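Local coordinates for protein alkaline phosphatase (Thermus thermophilus, PDB 7KWD) that probably removes phosphate groups from phosphorylated compounds as a homodimeric hydrolase that uses zinc and magnesium ions, at residues T141-H146 / D182-P187; G173-L178 / A219-G224; R209-L214 / G243-K248. All coordinates share one frame; numbering follows the deposited sequence.

Contact 1 (T141-H146 / D182-P187)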
ATOM      1  N   THR A 141       4.414   8.768 -21.375  1.00 22.22           N
ATOM      2  CA  THR A 141       5.582   9.557 -21.014  1.00 22.92           C
ATOM      3  C   THR A 141       6.868   8.739 -21.044  1.00 24.02           C
ATOM      4  O   THR A 141       7.951   9.318 -20.887  1.00 26.02           O
ATOM      5  CB  THR A 141       5.419  10.175 -19.615  1.00 27.14           C
ATOM      6  OG1 THR A 141       5.147   9.137 -18.660  1.00 24.62           O
ATOM      7  CG2 THR A 141       4.300  11.205 -19.593  1.00 30.06           C
ATOM      8  N   THR A 142       6.783   7.416 -21.219  1.00 23.41           N
ATOM      9  CA  THR A 142       7.978   6.646 -21.501  1.00 24.21           C
ATOM     10  C   THR A 142       8.304   6.741 -22.991  1.00 24.00           C
ATOM     11  O   THR A 142       7.556   7.343 -23.779  1.00 24.63           O
ATOM     12  CB  THR A 142       7.800   5.177 -21.098  1.00 22.23           C
ATOM     13  OG1 THR A 142       6.806   4.576 -21.940  1.00 23.97           O
ATOM     14  CG2 THR A 142       7.372   5.038 -19.624  1.00 24.70           C
ATOM     15  N   THR A 143       9.413   6.102 -23.393  1.00 27.54           N
ATOM     16  CA  THR A 143       9.614   5.791 -24.802  1.00 23.55           C
ATOM     17  C   THR A 143       8.348   5.132 -25.327  1.00 24.11           C
ATOM     18  O   THR A 143       7.710   4.330 -24.638  1.00 27.48           O
ATOM     19  CB  THR A 143      10.815   4.867 -25.016  1.00 21.22           C
ATOM     20  OG1 THR A 143      10.668   3.721 -24.192  1.00 27.59           O
ATOM     21  CG2 THR A 143      12.124   5.589 -24.663  1.00 25.96           C
ATOM     22  N   VAL A 144       7.952   5.517 -26.539  1.00 22.70           N
ATOM     23  CA  VAL A 144       6.665   5.080 -27.045  1.00 22.69           C
ATOM     24  C   VAL A 144       6.648   3.578 -27.279  1.00 25.71           C
ATOM     25  O   VAL A 144       5.571   2.961 -27.291  1.00 24.35           O
ATOM     26  CB  VAL A 144       6.348   5.896 -28.309  1.00 25.01           C
ATOM     27  CG1 VAL A 144       7.243   5.432 -29.496  1.00 26.57           C
ATOM     28  CG2 VAL A 144       4.885   5.761 -28.626  1.00 31.34           C
ATOM     29  N   THR A 145       7.829   2.979 -27.437  1.00 21.17           N
ATOM     30  CA  THR A 145       8.052   1.558 -27.659  1.00 20.92           C
ATOM     31  C   THR A 145       8.244   0.787 -26.341  1.00 20.24           C
ATOM     32  O   THR A 145       8.584  -0.404 -26.352  1.00 20.17           O
ATOM     33  CB  THR A 145       9.311   1.406 -28.543  1.00 22.20           C
ATOM     34  OG1 THR A 145      10.347   2.198 -27.936  1.00 24.47           O
ATOM     35  CG2 THR A 145       9.117   1.921 -29.959  1.00 26.13           C
ATOM     36  N   HIS A 146       8.048   1.435 -25.207  1.00 23.46           N
ATOM     37  CA  HIS A 146       8.278   0.788 -23.924  1.00 21.17           C
ATOM     38  C   HIS A 146       7.225  -0.290 -23.659  1.00 23.43           C
ATOM     39  O   HIS A 146       6.270  -0.480 -24.414  1.00 22.36           O
ATOM     40  CB  HIS A 146       8.301   1.846 -22.828  1.00 23.50           C
ATOM     41  CG  HIS A 146       9.200   1.521 -21.679  1.00 23.84           C
ATOM     42  ND1 HIS A 146       8.729   1.414 -20.387  1.00 27.57           N
ATOM     43  CD2 HIS A 146      10.545   1.327 -21.614  1.00 28.44           C
ATOM     44  CE1 HIS A 146       9.742   1.145 -19.577  1.00 34.51           C
ATOM     45  NE2 HIS A 146      10.854   1.090 -20.294  1.00 32.54           N
ATOM     46  N   ASP A 182      13.275   8.975 -29.414  1.00 26.93           N
ATOM     47  CA  ASP A 182      13.869   9.313 -30.716  1.00 28.73           C
ATOM     48  C   ASP A 182      15.032   8.374 -31.051  1.00 27.47           C
ATOM     49  O   ASP A 182      15.280   8.082 -32.232  1.00 26.19           O
ATOM     50  CB  ASP A 182      14.315  10.783 -30.719  1.00 30.50           C
ATOM     51  CG  ASP A 182      14.828  11.245 -32.074  1.00 30.49           C
ATOM     52  OD1 ASP A 182      14.082  11.196 -33.066  1.00 26.75           O
ATOM     53  OD2 ASP A 182      15.992  11.661 -32.130  1.00 28.27           O
ATOM     54  N   ARG A 183      15.739   7.877 -30.031  1.00 25.03           N
ATOM     55  CA  ARG A 183      16.861   6.983 -30.283  1.00 26.75           C
ATOM     56  C   ARG A 183      16.464   5.743 -31.079  1.00 28.85           C
ATOM     57  O   ARG A 183      17.350   5.111 -31.677  1.00 28.10           O
ATOM     58  CB  ARG A 183      17.527   6.595 -28.955  1.00 28.32           C
ATOM     59  CG  ARG A 183      16.767   5.608 -28.067  1.00 34.48           C
ATOM     60  CD  ARG A 183      17.358   5.527 -26.617  1.00 32.27           C
ATOM     61  NE  ARG A 183      18.428   4.538 -26.576  1.00 54.34           N
ATOM     62  CZ  ARG A 183      18.542   3.550 -25.687  1.00 59.26           C
ATOM     63  NH1 ARG A 183      17.646   3.385 -24.712  1.00 47.27           N
ATOM     64  NH2 ARG A 183      19.567   2.711 -25.787  1.00 71.01           N
ATOM     65  N   PHE A 184      15.171   5.388 -31.127  1.00 27.27           N
ATOM     66  CA  PHE A 184      14.720   4.201 -31.848  1.00 26.89           C
ATOM     67  C   PHE A 184      14.121   4.529 -33.214  1.00 24.65           C
ATOM     68  O   PHE A 184      13.760   3.605 -33.962  1.00 27.06           O
ATOM     69  CB  PHE A 184      13.706   3.394 -30.995  1.00 24.46           C
ATOM     70  CG  PHE A 184      14.195   3.109 -29.605  1.00 24.99           C
ATOM     71  CD1 PHE A 184      15.345   2.364 -29.405  1.00 22.77           C
ATOM     72  CD2 PHE A 184      13.516   3.604 -28.495  1.00 24.40           C
ATOM     73  CE1 PHE A 184      15.829   2.142 -28.121  1.00 29.20           C
ATOM     74  CE2 PHE A 184      13.968   3.375 -27.223  1.00 24.43           C
ATOM     75  CZ  PHE A 184      15.131   2.636 -27.020  1.00 29.16           C
ATOM     76  N   PHE A 185      14.047   5.804 -33.586  1.00 20.51           N
ATOM     77  CA  PHE A 185      13.458   6.183 -34.865  1.00 26.22           C
ATOM     78  C   PHE A 185      14.394   6.985 -35.757  1.00 23.56           C
ATOM     79  O   PHE A 185      14.292   6.905 -36.982  1.00 24.55           O
ATOM     80  CB  PHE A 185      12.189   7.023 -34.629  1.00 25.02           C
ATOM     81  CG  PHE A 185      11.049   6.257 -34.013  1.00 29.13           C
ATOM     82  CD1 PHE A 185      11.000   6.046 -32.640  1.00 26.66           C
ATOM     83  CD2 PHE A 185      10.011   5.773 -34.801  1.00 24.17           C
ATOM     84  CE1 PHE A 185       9.927   5.351 -32.058  1.00 23.98           C
ATOM     85  CE2 PHE A 185       8.956   5.070 -34.228  1.00 29.24           C
ATOM     86  CZ  PHE A 185       8.927   4.860 -32.853  1.00 24.28           C
ATOM     87  N   ASN A 186      15.283   7.728 -35.181  1.00 25.69           N
ATOM     88  CA  ASN A 186      16.163   8.672 -35.863  1.00 23.37           C
ATOM     89  C   ASN A 186      17.297   7.944 -36.565  1.00 26.92           C
ATOM     90  O   ASN A 186      18.026   7.180 -35.919  1.00 21.24           O
ATOM     91  CB  ASN A 186      16.702   9.608 -34.774  1.00 24.39           C
ATOM     92  CG  ASN A 186      17.470  10.781 -35.306  1.00 31.77           C
ATOM     93  OD1 ASN A 186      18.051  10.755 -36.382  1.00 27.89           O
ATOM     94  ND2 ASN A 186      17.507  11.816 -34.503  1.00 26.10           N
ATOM     95  N   PRO A 187      17.488   8.151 -37.877  1.00 27.68           N
ATOM     96  CA  PRO A 187      18.584   7.437 -38.575  1.00 28.31           C
ATOM     97  C   PRO A 187      19.946   7.716 -37.984  1.00 23.70           C
ATOM     98  O   PRO A 187      20.860   6.892 -38.104  1.00 32.30           O
ATOM     99  CB  PRO A 187      18.512   7.944 -40.026  1.00 25.72           C
ATOM    100  CG  PRO A 187      17.738   9.217 -39.979  1.00 32.48           C
ATOM    101  CD  PRO A 187      16.814   9.136 -38.744  1.00 29.69           C
TER
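Two neighbouring phenylalanines, Phe184 and Phe185, meet Thr143, Val144 and Thr145 in a buried, largely apolar contact between two loops of the alkaline phosphatase fold, one following strand 135-140 and the other following strand 176-178. No hydrogen bond joins 141-146 to 182-187 themselves; they meet by van der Waals contact, while backbone bonds of Thr142 and Val144 to Gly180 tie the loops close by. The methyl CG2 of Thr143 sits at the edge of the Phe184 ring, near its plane and 3.9 Å from Phe184 CE2. Above the centre of the same ring lies Arg183 CG, which covers one of its faces. Val144 crosses Phe185 at about a right angle, with Val144 CG1 3.7 Å from Phe185 CE1. Thr145 serves both rings: its chi1 of 50° sets OG1 between the backbone N and the carbonyl carbon, with Thr145 OG1 3.5 Å from Phe184 CD2. Its other branch approaches Phe185 tip to tip, Thr145 CG2 being 4.1 Å from Phe185 CE1.

The threonine side is shaped by a type I turn from Thr143 to His146, closed by a bond of 3.0 Å from His146 N to Thr143 O. Thr142 OG1 donates to that same carbonyl oxygen from the opposite face of its plane. The turn leads directly into helix 147-153, with His146 as N-cap. This helix carries Thr148, a magnesium ligand, and His146 itself is a predicted one.

Methyl branches thus pack against the rings, while the buried hydroxyls of Thr143 and Thr145, the latter also brushing Phe184, both bond to Glu162 OE2 on helix 162-172, an arrangement that would be expected to stabilise its negative charge.

Contact 2 (G173-L178 / A219-G224)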
ATOM      1  N   GLY A 173       0.555  -0.360 -37.443  1.00 25.60           N
ATOM      2  CA  GLY A 173      -0.230   0.717 -38.013  1.00 22.87           C
ATOM      3  C   GLY A 173      -1.245   1.397 -37.114  1.00 22.75           C
ATOM      4  O   GLY A 173      -2.314   1.810 -37.593  1.00 25.59           O
ATOM      5  N   ALA A 174      -0.944   1.566 -35.826  1.00 23.57           N
ATOM      6  CA  ALA A 174      -1.901   2.264 -34.964  1.00 26.72           C
ATOM      7  C   ALA A 174      -2.073   3.700 -35.436  1.00 30.29           C
ATOM      8  O   ALA A 174      -1.147   4.309 -35.993  1.00 25.48           O
ATOM      9  CB  ALA A 174      -1.454   2.248 -33.501  1.00 25.01           C
ATOM     10  N   GLU A 175      -3.264   4.254 -35.185  1.00 24.37           N
ATOM     11  CA  GLU A 175      -3.573   5.576 -35.705  1.00 26.72           C
ATOM     12  C   GLU A 175      -2.792   6.667 -34.997  1.00 25.43           C
ATOM     13  O   GLU A 175      -2.504   7.710 -35.605  1.00 26.93           O
ATOM     14  CB  GLU A 175      -5.082   5.833 -35.609  1.00 25.78           C
ATOM     15  CG  GLU A 175      -5.907   5.211 -36.758  1.00 25.60           C
ATOM     16  CD  GLU A 175      -6.156   3.680 -36.636  1.00 34.10           C
ATOM     17  OE1 GLU A 175      -5.652   2.999 -35.680  1.00 28.76           O
ATOM     18  OE2 GLU A 175      -6.867   3.152 -37.526  1.00 35.92           O
ATOM     19  N   VAL A 176      -2.449   6.465 -33.731  1.00 20.93           N
ATOM     20  CA  VAL A 176      -1.734   7.460 -32.941  1.00 22.28           C
ATOM     21  C   VAL A 176      -0.665   6.771 -32.089  1.00 23.23           C
ATOM     22  O   VAL A 176      -0.969   5.861 -31.317  1.00 22.35           O
ATOM     23  CB  VAL A 176      -2.664   8.265 -32.000  1.00 28.38           C
ATOM     24  CG1 VAL A 176      -1.840   9.210 -31.103  1.00 21.66           C
ATOM     25  CG2 VAL A 176      -3.712   9.034 -32.778  1.00 25.90           C
ATOM     26  N   TYR A 177       0.562   7.276 -32.162  1.00 20.21           N
ATOM     27  CA  TYR A 177       1.672   6.884 -31.308  1.00 18.36           C
ATOM     28  C   TYR A 177       2.324   8.160 -30.792  1.00 23.09           C
ATOM     29  O   TYR A 177       2.856   8.935 -31.590  1.00 22.38           O
ATOM     30  CB  TYR A 177       2.737   6.099 -32.078  1.00 23.09           C
ATOM     31  CG  TYR A 177       2.379   4.762 -32.655  1.00 20.12           C
ATOM     32  CD1 TYR A 177       2.260   3.641 -31.839  1.00 20.67           C
ATOM     33  CD2 TYR A 177       2.254   4.596 -34.023  1.00 18.86           C
ATOM     34  CE1 TYR A 177       1.988   2.397 -32.378  1.00 22.63           C
ATOM     35  CE2 TYR A 177       1.958   3.366 -34.572  1.00 20.89           C
ATOM     36  CZ  TYR A 177       1.838   2.265 -33.748  1.00 23.57           C
ATOM     37  OH  TYR A 177       1.559   1.037 -34.285  1.00 19.52           O
ATOM     38  N   LEU A 178       2.337   8.358 -29.475  1.00 21.08           N
ATOM     39  CA  LEU A 178       2.911   9.556 -28.881  1.00 20.10           C
ATOM     40  C   LEU A 178       3.700   9.187 -27.646  1.00 29.44           C
ATOM     41  O   LEU A 178       3.188   8.490 -26.768  1.00 20.14           O
ATOM     42  CB  LEU A 178       1.840  10.564 -28.486  1.00 21.20           C
ATOM     43  CG  LEU A 178       0.975  11.143 -29.580  1.00 25.58           C
ATOM     44  CD1 LEU A 178      -0.169  11.901 -28.965  1.00 21.04           C
ATOM     45  CD2 LEU A 178       1.794  12.035 -30.518  1.00 24.17           C
ATOM     46  N   ALA A 219      -2.588  16.540 -39.252  1.00 29.30           N
ATOM     47  CA  ALA A 219      -2.518  15.187 -39.771  1.00 29.31           C
ATOM     48  C   ALA A 219      -3.511  14.330 -39.002  1.00 31.45           C
ATOM     49  O   ALA A 219      -3.707  14.508 -37.799  1.00 32.03           O
ATOM     50  CB  ALA A 219      -1.102  14.626 -39.642  1.00 30.17           C
ATOM     51  N   THR A 220      -4.157  13.429 -39.718  1.00 28.44           N
ATOM     52  CA  THR A 220      -5.122  12.511 -39.119  1.00 27.23           C
ATOM     53  C   THR A 220      -4.438  11.456 -38.260  1.00 36.43           C
ATOM     54  O   THR A 220      -4.849  11.214 -37.120  1.00 34.94           O
ATOM     55  CB  THR A 220      -5.923  11.877 -40.255  1.00 31.98           C
ATOM     56  OG1 THR A 220      -6.761  12.886 -40.838  1.00 42.98           O
ATOM     57  CG2 THR A 220      -6.779  10.731 -39.786  1.00 41.24           C
ATOM     58  N   ARG A 221      -3.414  10.797 -38.802  1.00 30.76           N
ATOM     59  CA  ARG A 221      -2.617   9.824 -38.062  1.00 25.87           C
ATOM     60  C   ARG A 221      -1.300  10.471 -37.674  1.00 28.20           C
ATOM     61  O   ARG A 221      -0.758  11.299 -38.417  1.00 25.50           O
ATOM     62  CB  ARG A 221      -2.383   8.563 -38.883  1.00 31.53           C
ATOM     63  CG  ARG A 221      -3.688   7.758 -39.057  1.00 40.36           C
ATOM     64  CD  ARG A 221      -3.522   6.522 -39.933  1.00 43.30           C
ATOM     65  NE  ARG A 221      -3.519   6.927 -41.327  1.00 43.15           N
ATOM     66  CZ  ARG A 221      -2.599   6.564 -42.213  1.00 42.76           C
ATOM     67  NH1 ARG A 221      -1.623   5.759 -41.840  1.00 46.54           N
ATOM     68  NH2 ARG A 221      -2.666   7.001 -43.469  1.00 41.75           N
ATOM     69  N   LEU A 222      -0.815  10.113 -36.488  1.00 26.65           N
ATOM     70  CA  LEU A 222       0.246  10.845 -35.812  1.00 25.59           C
ATOM     71  C   LEU A 222       1.314   9.904 -35.275  1.00 26.25           C
ATOM     72  O   LEU A 222       1.009   8.926 -34.589  1.00 25.24           O
ATOM     73  CB  LEU A 222      -0.310  11.627 -34.612  1.00 31.73           C
ATOM     74  CG  LEU A 222      -0.624  13.090 -34.718  1.00 32.22           C
ATOM     75  CD1 LEU A 222      -0.826  13.593 -33.293  1.00 31.72           C
ATOM     76  CD2 LEU A 222       0.499  13.838 -35.394  1.00 40.78           C
ATOM     77  N   LEU A 223       2.560  10.242 -35.526  1.00 23.12           N
ATOM     78  CA  LEU A 223       3.681   9.717 -34.778  1.00 24.25           C
ATOM     79  C   LEU A 223       4.348  10.915 -34.140  1.00 23.93           C
ATOM     80  O   LEU A 223       4.826  11.803 -34.845  1.00 25.90           O
ATOM     81  CB  LEU A 223       4.647   8.954 -35.671  1.00 29.72           C
ATOM     82  CG  LEU A 223       5.966   8.615 -34.989  1.00 27.70           C
ATOM     83  CD1 LEU A 223       5.732   7.712 -33.768  1.00 25.47           C
ATOM     84  CD2 LEU A 223       6.936   7.926 -35.926  1.00 27.72           C
ATOM     85  N   GLY A 224       4.363  10.955 -32.816  1.00 21.13           N
ATOM     86  CA  GLY A 224       5.018  12.029 -32.091  1.00 23.84           C
ATOM     87  C   GLY A 224       6.029  11.496 -31.099  1.00 26.43           C
ATOM     88  O   GLY A 224       5.697  10.692 -30.225  1.00 27.29           O
TER
HETATM   89  O   HOH W   1      -2.029   3.806 -39.855  1.00 35.10           O
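Tyr177 O accepts a nearly straight hydrogen bond from Gly224 N, 2.8 Å long with an angle of 170° at the hydrogen, and it also receives a CA-H...O contact from Leu223. This is parallel beta pairing: the short strand segments 176-178 and 222-224 run parallel, 8° apart, beside strand 135-140 in the alkaline phosphatase fold. The ladder continues in the usual parallel manner, with Tyr177 using both its polar backbone atoms, since Tyr177 N donates to Leu222 O at 3.0 Å. Leu222 N in turn donates to Glu175 O at 3.1 Å.

Each face of the ladder has its own cover. Tyr177 and Leu223 lie on one, under helix 196-202, and Leu223 CD1 comes 3.8 Å from Tyr177 CB. The Tyr177 hydroxyl folds back along its own segment to accept from Ala174 N at 3.0 Å, while its ring stacks with Tyr169. Val176, Leu178 and Leu222 occupy the other face, beneath helix 247-259.

On the N-terminal side of the ladder, the aliphatic parts of Glu175 and Arg221 cross. A chi1 of -70° sets Arg221 CG anti to the carbonyl carbon, where it meets Glu175 CG at 4.1 Å. The charged ends go separate ways: Glu175 OE1 accepts from Val136 N, and Arg221 NH1 donates to Lys203 O. A water donates to Gly173 O and accepts from Arg221 NH1 at 2.8 Å, adding a link beyond the ladder. At the C-terminal end of the ladder, Leu178 CD2 lies 3.6 Å from Gly224 CA.

Contact 3 (R209-L214 / G243-K248)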
ATOM      1  N   ARG A 209       7.638  16.389 -33.439  1.00 27.27           N
ATOM      2  CA  ARG A 209       8.772  16.172 -32.549  1.00 23.05           C
ATOM      3  C   ARG A 209       8.846  17.203 -31.445  1.00 24.10           C
ATOM      4  O   ARG A 209       9.730  17.090 -30.587  1.00 23.14           O
ATOM      5  CB  ARG A 209      10.100  16.208 -33.344  1.00 26.04           C
ATOM      6  CG  ARG A 209      10.211  15.219 -34.508  1.00 28.03           C
ATOM      7  CD  ARG A 209      11.605  15.357 -35.143  1.00 31.38           C
ATOM      8  NE  ARG A 209      11.949  14.302 -36.082  1.00 27.75           N
ATOM      9  CZ  ARG A 209      11.462  14.194 -37.317  1.00 34.62           C
ATOM     10  NH1 ARG A 209      10.547  15.065 -37.782  1.00 25.11           N
ATOM     11  NH2 ARG A 209      11.892  13.199 -38.087  1.00 33.81           N
ATOM     12  N   THR A 210       7.958  18.186 -31.433  1.00 23.96           N
ATOM     13  CA  THR A 210       7.904  19.181 -30.380  1.00 30.36           C
ATOM     14  C   THR A 210       6.462  19.432 -29.980  1.00 26.39           C
ATOM     15  O   THR A 210       5.533  19.122 -30.738  1.00 22.85           O
ATOM     16  CB  THR A 210       8.477  20.532 -30.825  1.00 32.46           C
ATOM     17  OG1 THR A 210       7.598  21.103 -31.810  1.00 33.07           O
ATOM     18  CG2 THR A 210       9.831  20.349 -31.439  1.00 31.05           C
ATOM     19  N   PRO A 211       6.252  20.048 -28.821  1.00 27.86           N
ATOM     20  CA  PRO A 211       4.887  20.438 -28.436  1.00 32.42           C
ATOM     21  C   PRO A 211       4.221  21.318 -29.469  1.00 34.54           C
ATOM     22  O   PRO A 211       3.020  21.148 -29.770  1.00 28.36           O
ATOM     23  CB  PRO A 211       5.103  21.184 -27.113  1.00 32.56           C
ATOM     24  CG  PRO A 211       6.434  20.731 -26.614  1.00 34.10           C
ATOM     25  CD  PRO A 211       7.260  20.334 -27.795  1.00 27.08           C
ATOM     26  N   GLU A 212       4.991  22.258 -30.022  1.00 33.22           N
ATOM     27  CA  GLU A 212       4.462  23.188 -31.007  1.00 34.41           C
ATOM     28  C   GLU A 212       3.987  22.439 -32.230  1.00 31.50           C
ATOM     29  O   GLU A 212       2.872  22.665 -32.725  1.00 33.19           O
ATOM     30  CB  GLU A 212       5.532  24.202 -31.415  1.00 40.39           C
ATOM     31  CG  GLU A 212       5.891  25.237 -30.356  1.00 52.34           C
ATOM     32  CD  GLU A 212       6.740  24.687 -29.197  1.00 54.07           C
ATOM     33  OE1 GLU A 212       7.332  23.572 -29.322  1.00 41.73           O
ATOM     34  OE2 GLU A 212       6.788  25.377 -28.142  1.00 54.54           O
ATOM     35  N   GLU A 213       4.840  21.563 -32.761  1.00 32.37           N
ATOM     36  CA  GLU A 213       4.439  20.782 -33.927  1.00 33.60           C
ATOM     37  C   GLU A 213       3.223  19.925 -33.607  1.00 31.19           C
ATOM     38  O   GLU A 213       2.320  19.771 -34.440  1.00 31.87           O
ATOM     39  CB  GLU A 213       5.595  19.908 -34.401  1.00 31.16           C
ATOM     40  CG  GLU A 213       6.765  20.703 -34.985  1.00 35.44           C
ATOM     41  CD  GLU A 213       7.954  19.829 -35.331  1.00 31.97           C
ATOM     42  OE1 GLU A 213       7.819  18.584 -35.291  1.00 36.66           O
ATOM     43  OE2 GLU A 213       9.030  20.383 -35.611  1.00 42.96           O
ATOM     44  N   LEU A 214       3.177  19.377 -32.387  1.00 31.02           N
ATOM     45  CA  LEU A 214       2.083  18.484 -32.025  1.00 31.10           C
ATOM     46  C   LEU A 214       0.747  19.212 -32.115  1.00 26.09           C
ATOM     47  O   LEU A 214      -0.198  18.722 -32.748  1.00 25.97           O
ATOM     48  CB  LEU A 214       2.316  17.921 -30.621  1.00 31.74           C
ATOM     49  CG  LEU A 214       1.180  17.080 -30.023  1.00 29.06           C
ATOM     50  CD1 LEU A 214       0.942  15.798 -30.813  1.00 26.94           C
ATOM     51  CD2 LEU A 214       1.484  16.785 -28.572  1.00 30.63           C
ATOM     52  N   GLY A 243      11.352  21.968 -23.265  1.00 32.22           N
ATOM     53  CA  GLY A 243      10.396  22.053 -24.348  1.00 32.84           C
ATOM     54  C   GLY A 243       9.862  20.694 -24.755  1.00 38.36           C
ATOM     55  O   GLY A 243      10.081  20.233 -25.887  1.00 32.95           O
ATOM     56  N   VAL A 244       9.176  20.043 -23.830  1.00 35.06           N
ATOM     57  CA  VAL A 244       8.565  18.735 -24.074  1.00 29.71           C
ATOM     58  C   VAL A 244       7.095  18.852 -23.708  1.00 28.38           C
ATOM     59  O   VAL A 244       6.695  19.701 -22.898  1.00 24.58           O
ATOM     60  CB  VAL A 244       9.264  17.604 -23.261  1.00 29.26           C
ATOM     61  CG1 VAL A 244      10.685  17.498 -23.706  1.00 25.10           C
ATOM     62  CG2 VAL A 244       9.207  17.892 -21.761  1.00 31.32           C
ATOM     63  N   PRO A 245       6.250  17.998 -24.302  1.00 25.87           N
ATOM     64  CA  PRO A 245       4.819  18.079 -23.976  1.00 28.82           C
ATOM     65  C   PRO A 245       4.548  17.450 -22.619  1.00 28.71           C
ATOM     66  O   PRO A 245       5.320  16.625 -22.124  1.00 29.37           O
ATOM     67  CB  PRO A 245       4.138  17.313 -25.109  1.00 31.80           C
ATOM     68  CG  PRO A 245       5.196  16.386 -25.668  1.00 36.75           C
ATOM     69  CD  PRO A 245       6.552  16.908 -25.257  1.00 26.87           C
ATOM     70  N   SER A 246       3.482  17.925 -21.983  1.00 25.91           N
ATOM     71  CA  SER A 246       2.902  17.243 -20.836  1.00 28.91           C
ATOM     72  C   SER A 246       2.094  16.036 -21.311  1.00 26.97           C
ATOM     73  O   SER A 246       1.677  15.952 -22.468  1.00 28.38           O
ATOM     74  CB  SER A 246       1.977  18.186 -20.054  1.00 28.20           C
ATOM     75  OG  SER A 246       0.894  18.602 -20.884  1.00 24.35           O
ATOM     76  N   LEU A 247       1.836  15.103 -20.402  1.00 26.63           N
ATOM     77  CA  LEU A 247       0.950  14.005 -20.786  1.00 21.84           C
ATOM     78  C   LEU A 247      -0.385  14.552 -21.298  1.00 28.69           C
ATOM     79  O   LEU A 247      -0.914  14.084 -22.322  1.00 25.21           O
ATOM     80  CB  LEU A 247       0.772  13.053 -19.615  1.00 24.35           C
ATOM     81  CG  LEU A 247       0.031  11.745 -19.959  1.00 23.61           C
ATOM     82  CD1 LEU A 247       0.698  11.006 -21.091  1.00 23.19           C
ATOM     83  CD2 LEU A 247      -0.026  10.878 -18.694  1.00 26.04           C
ATOM     84  N   LYS A 248      -0.922  15.576 -20.626  1.00 25.22           N
ATOM     85  CA  LYS A 248      -2.188  16.165 -21.062  1.00 20.98           C
ATOM     86  C   LYS A 248      -2.117  16.634 -22.505  1.00 23.02           C
ATOM     87  O   LYS A 248      -3.036  16.370 -23.307  1.00 21.78           O
ATOM     88  CB  LYS A 248      -2.559  17.347 -20.153  1.00 24.74           C
ATOM     89  CG  LYS A 248      -3.876  18.051 -20.555  1.00 31.25           C
ATOM     90  CD  LYS A 248      -4.119  19.245 -19.615  1.00 37.20           C
ATOM     91  CE  LYS A 248      -5.497  19.885 -19.799  1.00 39.67           C
ATOM     92  NZ  LYS A 248      -5.601  21.096 -18.924  1.00 47.04           N
TER
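Leu214, with CG anti to its backbone N (chi1 174°) and a chi2 of 65°, brings CD2 to Pro245; the Pro211 ring, its CB directed toward 243-248, meets the same residue. The setting is a meeting of two capped helix starts, with Thr210 as N-cap of helix 211-216 and Ser246 as N-cap of helix 247-259. In the first turn of a helix the backbone N has no carbonyl partner within the helix, so Pro211, directly after the cap, costs no bond there and offers its ring for packing.

Thr210 OG1 accepts from Glu213 N at 3.0 Å, along a nearly straight line. Glu213, its chain extended at chi2, places OE1 where it accepts from Arg209 N at 2.9 Å, from above the carboxylate plane. That N belongs to the residue before the cap, so this is not a capping box. The second helix does have one: Ser246 OG accepts from a backbone N just past Lys248, and Ser246 N donates to Glu249 OE1.

Between the two starts the side chains are apolar, though the closest approaches of the Pro211 ring are to the backbone of 243-245. The prolines touch through Pro211 CG and Pro245 CD, 4.1 Å apart, and Leu214 CD2 reaches Pro245 CB more loosely at 4.4 Å. Phe226 touches both Leu214 and Pro245, and Met250 of helix 247-259 also packs on Pro245. Pro211 CG lies 3.5 Å from Val244 C, in the peptide before Pro245. At the outer margin, Pro211 CD stands 3.4 Å from Gly243 O.

Overall arrangement
From the N terminus, 141-146 comes first, followed by 173-178, 182-187, 209-214, 219-224 and 243-248. Contact 1 closes a loop holding helices 147-153 and 162-172 and strand 176-178; contact 2 opens inside it and closes beyond it, so the two cross. Contact 3 opens before contact 2 closes and crosses it likewise, whereas contacts 1 and 3 follow in series. The interlocking is physical too: Val144 packs on Tyr177 and Leu178, Phe185 on Leu223, Leu214 on Leu178 and Leu222, and Thr141 on Leu247. Together they tie a parallel strand pair to a loop near the magnesium site and to two helix starts.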